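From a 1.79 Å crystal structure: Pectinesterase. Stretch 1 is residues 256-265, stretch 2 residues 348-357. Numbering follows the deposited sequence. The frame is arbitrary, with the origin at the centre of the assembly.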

ATOM      1  N   ALA A 256       8.034  -0.562   3.343  1.00 12.19           N
ATOM      2  CA  ALA A 256       9.161  -0.830   2.457  1.00 11.99           C
ATOM      3  C   ALA A 256       9.046   0.015   1.187  1.00 11.77           C
ATOM      4  O   ALA A 256       8.757  -0.494   0.123  1.00 11.80           O
ATOM      5  CB  ALA A 256       9.280  -2.322   2.121  1.00 11.92           C
ATOM      6  N   PRO A 257       9.323   1.328   1.296  1.00 11.90           N
ATOM      7  CA  PRO A 257       9.286   2.183   0.103  1.00 11.84           C
ATOM      8  C   PRO A 257      10.490   2.054  -0.816  1.00 11.66           C
ATOM      9  O   PRO A 257      11.618   1.859  -0.339  1.00 10.90           O
ATOM     10  CB  PRO A 257       9.194   3.612   0.681  1.00 11.82           C
ATOM     11  CG  PRO A 257       9.424   3.483   2.147  1.00 12.06           C
ATOM     12  CD  PRO A 257       9.780   2.064   2.485  1.00 11.94           C
ATOM     13  N   ASP A 258      10.234   2.129  -2.131  1.00 11.91           N
ATOM     14  CA  ASP A 258      11.299   2.181  -3.143  1.00 12.45           C
ATOM     15  C   ASP A 258      11.227   3.504  -3.906  1.00 13.01           C
ATOM     16  O   ASP A 258      11.567   3.601  -5.094  1.00 13.48           O
ATOM     17  CB  ASP A 258      11.260   0.948  -4.070  1.00 13.05           C
ATOM     18  CG  ASP A 258      10.150   0.986  -5.114  1.00 13.54           C
ATOM     19  OD1 ASP A 258       9.085   1.600  -4.899  1.00 11.91           O
ATOM     20  OD2 ASP A 258      10.348   0.306  -6.157  1.00 14.61           O
ATOM     21  N   THR A 259      10.812   4.536  -3.184  1.00 13.42           N
ATOM     22  CA  THR A 259      10.709   5.876  -3.725  1.00 13.83           C
ATOM     23  C   THR A 259      11.935   6.274  -4.535  1.00 13.58           C
ATOM     24  O   THR A 259      13.079   6.150  -4.073  1.00 13.79           O
ATOM     25  CB  THR A 259      10.567   6.903  -2.589  1.00 13.77           C
ATOM     26  OG1 THR A 259       9.715   6.382  -1.555  1.00 12.88           O
ATOM     27  CG2 THR A 259      10.022   8.200  -3.141  1.00 14.22           C
ATOM     28  N   ASP A 260      11.687   6.751  -5.743  1.00 14.79           N
ATOM     29  CA  ASP A 260      12.742   7.303  -6.606  1.00 15.35           C
ATOM     30  C   ASP A 260      13.516   8.422  -5.873  1.00 15.65           C
ATOM     31  O   ASP A 260      12.888   9.276  -5.248  1.00 13.98           O
ATOM     32  CB  ASP A 260      12.111   7.833  -7.917  1.00 16.20           C
ATOM     33  CG  ASP A 260      13.147   8.242  -8.966  1.00 16.44           C
ATOM     34  OD1 ASP A 260      13.814   9.292  -8.791  1.00 17.16           O
ATOM     35  OD2 ASP A 260      13.260   7.538  -9.992  1.00 16.99           O
ATOM     36  N   PRO A 261      14.874   8.415  -5.955  1.00 16.23           N
ATOM     37  CA  PRO A 261      15.722   9.420  -5.265  1.00 17.00           C
ATOM     38  C   PRO A 261      15.419  10.872  -5.631  1.00 17.99           C
ATOM     39  O   PRO A 261      15.642  11.763  -4.830  1.00 16.88           O
ATOM     40  CB  PRO A 261      17.145   9.036  -5.681  1.00 16.63           C
ATOM     41  CG  PRO A 261      16.982   8.180  -6.887  1.00 16.63           C
ATOM     42  CD  PRO A 261      15.711   7.418  -6.645  1.00 16.68           C
ATOM     43  N   HIS A 262      14.857  11.097  -6.813  1.00 19.77           N
ATOM     44  CA  HIS A 262      14.515  12.436  -7.259  1.00 21.96           C
ATOM     45  C   HIS A 262      13.107  12.824  -6.853  1.00 21.13           C
ATOM     46  O   HIS A 262      12.685  13.963  -7.060  1.00 21.00           O
ATOM     47  CB  HIS A 262      14.728  12.530  -8.776  1.00 25.11           C
ATOM     48  CG  HIS A 262      16.107  12.116  -9.188  1.00 28.87           C
ATOM     49  ND1 HIS A 262      17.118  13.020  -9.435  1.00 31.90           N
ATOM     50  CD2 HIS A 262      16.665  10.887  -9.322  1.00 31.18           C
ATOM     51  CE1 HIS A 262      18.230  12.370  -9.730  1.00 32.16           C
ATOM     52  NE2 HIS A 262      17.983  11.074  -9.669  1.00 32.92           N
ATOM     53  N   LYS A 263      12.383  11.884  -6.257  1.00 20.60           N
ATOM     54  CA  LYS A 263      11.038  12.147  -5.747  1.00 20.58           C
ATOM     55  C   LYS A 263      11.142  12.588  -4.288  1.00 19.84           C
ATOM     56  O   LYS A 263      11.643  11.852  -3.443  1.00 18.23           O
ATOM     57  CB  LYS A 263      10.157  10.886  -5.890  1.00 21.11           C
ATOM     58  CG  LYS A 263       8.659  11.148  -5.806  1.00 21.78           C
ATOM     59  CD  LYS A 263       7.809   9.872  -5.881  1.00 21.38           C
ATOM     60  CE  LYS A 263       7.550   9.396  -7.292  1.00 21.77           C
ATOM     61  NZ  LYS A 263       6.379   8.479  -7.394  1.00 21.50           N
ATOM     62  N   MET A 264      10.645  13.792  -4.010  1.00 19.81           N
ATOM     63  CA  MET A 264      10.623  14.358  -2.672  1.00 20.37           C
ATOM     64  C   MET A 264       9.619  13.661  -1.752  1.00 18.39           C
ATOM     65  O   MET A 264       9.867  13.474  -0.560  1.00 16.97           O
ATOM     66  CB  MET A 264      10.219  15.843  -2.758  1.00 25.17           C
ATOM     67  CG  MET A 264      11.258  16.854  -2.310  1.00 30.88           C
ATOM     68  SD  MET A 264      10.436  18.368  -1.742  1.00 36.84           S
ATOM     69  CE  MET A 264      10.979  18.473  -0.041  1.00 35.89           C
ATOM     70  N   TYR A 265       8.456  13.359  -2.313  1.00 17.08           N
ATOM     71  CA  TYR A 265       7.313  12.872  -1.561  1.00 16.28           C
ATOM     72  C   TYR A 265       7.065  11.387  -1.786  1.00 14.64           C
ATOM     73  O   TYR A 265       6.502  10.992  -2.808  1.00 14.70           O
ATOM     74  CB  TYR A 265       6.066  13.687  -1.944  1.00 17.40           C
ATOM     75  CG  TYR A 265       6.281  15.166  -1.698  1.00 18.16           C
ATOM     76  CD1 TYR A 265       6.385  15.647  -0.413  1.00 18.51           C
ATOM     77  CD2 TYR A 265       6.448  16.056  -2.749  1.00 18.98           C
ATOM     78  CE1 TYR A 265       6.609  17.000  -0.165  1.00 20.17           C
ATOM     79  CE2 TYR A 265       6.677  17.403  -2.514  1.00 20.07           C
ATOM     80  CZ  TYR A 265       6.760  17.866  -1.224  1.00 20.22           C
ATOM     81  OH  TYR A 265       6.996  19.199  -0.972  1.00 22.66           O
ATOM     82  N   LEU A 348      17.418  16.647   3.764  1.00 14.01           N
ATOM     83  CA  LEU A 348      16.551  15.484   3.988  1.00 14.81           C
ATOM     84  C   LEU A 348      16.378  14.637   2.723  1.00 14.73           C
ATOM     85  O   LEU A 348      15.845  13.517   2.779  1.00 14.54           O
ATOM     86  CB  LEU A 348      15.185  15.920   4.528  1.00 15.04           C
ATOM     87  CG  LEU A 348      15.190  16.676   5.870  1.00 15.28           C
ATOM     88  CD1 LEU A 348      13.828  17.298   6.099  1.00 15.82           C
ATOM     89  CD2 LEU A 348      15.559  15.777   7.038  1.00 15.35           C
ATOM     90  N   ASN A 349      16.842  15.154   1.589  1.00 14.87           N
ATOM     91  CA  ASN A 349      16.838  14.402   0.335  1.00 16.32           C
ATOM     92  C   ASN A 349      18.190  13.808  -0.055  1.00 17.79           C
ATOM     93  O   ASN A 349      18.349  13.290  -1.150  1.00 17.70           O
ATOM     94  CB  ASN A 349      16.287  15.283  -0.775  1.00 16.00           C
ATOM     95  CG  ASN A 349      14.798  15.508  -0.622  1.00 16.70           C
ATOM     96  OD1 ASN A 349      14.043  14.553  -0.427  1.00 16.70           O
ATOM     97  ND2 ASN A 349      14.362  16.756  -0.703  1.00 17.15           N
ATOM     98  N   ASN A 350      19.151  13.872   0.854  1.00 18.93           N
ATOM     99  CA  ASN A 350      20.478  13.283   0.644  1.00 20.23           C
ATOM    100  C   ASN A 350      20.333  11.775   0.477  1.00 19.43           C
ATOM    101  O   ASN A 350      19.642  11.132   1.262  1.00 19.46           O
ATOM    102  CB  ASN A 350      21.325  13.606   1.869  1.00 21.22           C
ATOM    103  CG  ASN A 350      22.783  13.177   1.743  1.00 23.78           C
ATOM    104  OD1 ASN A 350      23.119  12.213   1.068  1.00 25.34           O
ATOM    105  ND2 ASN A 350      23.659  13.881   2.474  1.00 25.97           N
ATOM    106  N   ASP A 351      21.007  11.213  -0.514  1.00 19.18           N
ATOM    107  CA  ASP A 351      20.874   9.782  -0.834  1.00 19.04           C
ATOM    108  C   ASP A 351      22.031   8.936  -0.349  1.00 19.48           C
ATOM    109  O   ASP A 351      22.121   7.747  -0.655  1.00 19.62           O
ATOM    110  CB  ASP A 351      20.680   9.604  -2.335  1.00 19.53           C
ATOM    111  CG  ASP A 351      19.360  10.168  -2.805  1.00 20.26           C
ATOM    112  OD1 ASP A 351      18.321   9.842  -2.181  1.00 19.71           O
ATOM    113  OD2 ASP A 351      19.358  10.943  -3.789  1.00 20.98           O
ATOM    114  N   ASN A 352      22.913   9.537   0.427  1.00 19.69           N
ATOM    115  CA  ASN A 352      23.929   8.779   1.131  1.00 20.12           C
ATOM    116  C   ASN A 352      23.422   8.247   2.455  1.00 19.78           C
ATOM    117  O   ASN A 352      24.103   7.454   3.108  1.00 20.14           O
ATOM    118  CB  ASN A 352      25.163   9.643   1.321  1.00 20.59           C
ATOM    119  CG  ASN A 352      25.722  10.090   0.005  1.00 21.66           C
ATOM    120  OD1 ASN A 352      26.353   9.308  -0.697  1.00 22.36           O
ATOM    121  ND2 ASN A 352      25.426  11.323  -0.380  1.00 22.53           N
ATOM    122  N   TYR A 353      22.227   8.699   2.844  1.00 18.13           N
ATOM    123  CA  TYR A 353      21.528   8.190   4.001  1.00 17.69           C
ATOM    124  C   TYR A 353      20.116   7.783   3.579  1.00 16.29           C
ATOM    125  O   TYR A 353      19.634   8.190   2.515  1.00 14.63           O
ATOM    126  CB  TYR A 353      21.391   9.286   5.050  1.00 18.76           C
ATOM    127  CG  TYR A 353      22.707   9.814   5.558  1.00 19.20           C
ATOM    128  CD1 TYR A 353      23.326   9.232   6.657  1.00 20.19           C
ATOM    129  CD2 TYR A 353      23.320  10.908   4.952  1.00 20.34           C
ATOM    130  CE1 TYR A 353      24.536   9.711   7.128  1.00 20.97           C
ATOM    131  CE2 TYR A 353      24.533  11.406   5.422  1.00 20.69           C
ATOM    132  CZ  TYR A 353      25.136  10.799   6.502  1.00 21.26           C
ATOM    133  OH  TYR A 353      26.336  11.266   6.982  1.00 22.97           O
ATOM    134  N   ASN A 354      19.455   7.014   4.439  1.00 14.96           N
ATOM    135  CA  ASN A 354      18.053   6.724   4.253  1.00 13.98           C
ATOM    136  C   ASN A 354      17.212   7.976   4.458  1.00 13.95           C
ATOM    137  O   ASN A 354      17.705   8.998   4.951  1.00 12.90           O
ATOM    138  CB  ASN A 354      17.619   5.609   5.168  1.00 14.33           C
ATOM    139  CG  ASN A 354      18.218   4.291   4.764  1.00 15.11           C
ATOM    140  OD1 ASN A 354      19.266   3.896   5.286  1.00 15.27           O
ATOM    141  ND2 ASN A 354      17.607   3.637   3.770  1.00 14.96           N
ATOM    142  N   ARG A 355      15.955   7.900   4.036  1.00 14.03           N
ATOM    143  CA  ARG A 355      15.037   9.037   4.139  1.00 14.16           C
ATOM    144  C   ARG A 355      13.808   8.648   4.936  1.00 13.37           C
ATOM    145  O   ARG A 355      12.662   8.881   4.515  1.00 13.17           O
ATOM    146  CB  ARG A 355      14.621   9.578   2.750  1.00 15.31           C
ATOM    147  CG  ARG A 355      15.749   9.759   1.722  1.00 16.91           C
ATOM    148  CD  ARG A 355      15.245   9.391   0.304  1.00 17.92           C
ATOM    149  NE  ARG A 355      14.620  10.551  -0.226  1.00 18.51           N
ATOM    150  CZ  ARG A 355      13.833  10.641  -1.281  1.00 16.48           C
ATOM    151  NH1 ARG A 355      13.492   9.602  -2.046  1.00 16.51           N
ATOM    152  NH2 ARG A 355      13.384  11.855  -1.548  1.00 15.72           N
ATOM    153  N   PHE A 356      14.044   8.074   6.105  1.00 12.57           N
ATOM    154  CA  PHE A 356      12.991   7.732   7.033  1.00 12.40           C
ATOM    155  C   PHE A 356      13.040   8.701   8.203  1.00 12.43           C
ATOM    156  O   PHE A 356      14.066   8.830   8.860  1.00 12.14           O
ATOM    157  CB  PHE A 356      13.181   6.308   7.560  1.00 12.38           C
ATOM    158  CG  PHE A 356      13.281   5.254   6.495  1.00 12.44           C
ATOM    159  CD1 PHE A 356      12.615   5.376   5.293  1.00 12.68           C
ATOM    160  CD2 PHE A 356      14.044   4.127   6.719  1.00 12.51           C
ATOM    161  CE1 PHE A 356      12.702   4.388   4.328  1.00 12.89           C
ATOM    162  CE2 PHE A 356      14.148   3.135   5.759  1.00 12.75           C
ATOM    163  CZ  PHE A 356      13.479   3.267   4.565  1.00 12.89           C
ATOM    164  N   TRP A 357      11.939   9.401   8.448  1.00 12.55           N
ATOM    165  CA  TRP A 357      11.928  10.449   9.468  1.00 12.54           C
ATOM    166  C   TRP A 357      10.644  10.452  10.265  1.00 12.75           C
ATOM    167  O   TRP A 357       9.620   9.962   9.816  1.00 12.37           O
ATOM    168  CB  TRP A 357      12.079  11.843   8.836  1.00 12.49           C
ATOM    169  CG  TRP A 357      13.035  11.931   7.668  1.00 12.33           C
ATOM    170  CD1 TRP A 357      12.719  11.818   6.334  1.00 12.50           C
ATOM    171  CD2 TRP A 357      14.428  12.185   7.728  1.00 12.42           C
ATOM    172  NE1 TRP A 357      13.843  11.968   5.571  1.00 13.17           N
ATOM    173  CE2 TRP A 357      14.912  12.197   6.395  1.00 13.04           C
ATOM    174  CE3 TRP A 357      15.332  12.392   8.776  1.00 12.41           C
ATOM    175  CZ2 TRP A 357      16.266  12.401   6.086  1.00 12.53           C
ATOM    176  CZ3 TRP A 357      16.665  12.590   8.468  1.00 12.57           C
ATOM    177  CH2 TRP A 357      17.115  12.602   7.121  1.00 12.55           C
TER
HETATM  178  O   HOH W   1      11.955  14.323   1.194  1.00 20.69           O

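What holds two stretches together across at least 85 residues of sequence? They run in opposite senses, the nearest CA atoms pairing Pro 257 with Phe 356 (9.6 Å), Pro 261 with Asp 351 (6.8 Å) and Met 264 with Asn 349 (6.9 Å). No backbone-to-backbone hydrogen bond links them; the chief link is Arg 355, whose CA-to-CB bond points toward the other stretch. Its chi1 is m, chi2 lies between wells at 143° and chi3 is p, a bent path that delivers the guanidinium to backbone carbonyls. Arg 355 NH2 donates to Lys 263 O at 2.6 Å, nearly straight at 164°; Arg 355 NH1 donates to Asp 260 O at 3.3 Å and adds a weak bond to Lys 263 O at 3.2 Å.

Why are those carbonyls so well placed? Asp 260 to Lys 263 form a type I turn, closed by Lys 263 N to Asp 260 O at 2.8 Å. Both carbonyls meet the guanidinium at its edge, where its N-H bonds point, while Pro 261 O lies over one face.

What steadies the arginine from its own side? Asn 349, chi1 m, accepts from Arg 355 NH2 through Asn 349 OD1 at 3.0 Å. The O of water 1 donates to Asn 349 OD1 at 2.7 Å and to Met 264 O at 2.9 Å, bridging the stretches.

Where do other side chains meet? The CA-to-CB bond of Phe 356 points sideways, but with chi1 m its ring end comes nearer, bringing Phe 356 CE1 to 4.0 Å from Pro 257 CG. Asp 351, chi1 m, packs its OD2 3.5 Å from Pro 261 CB.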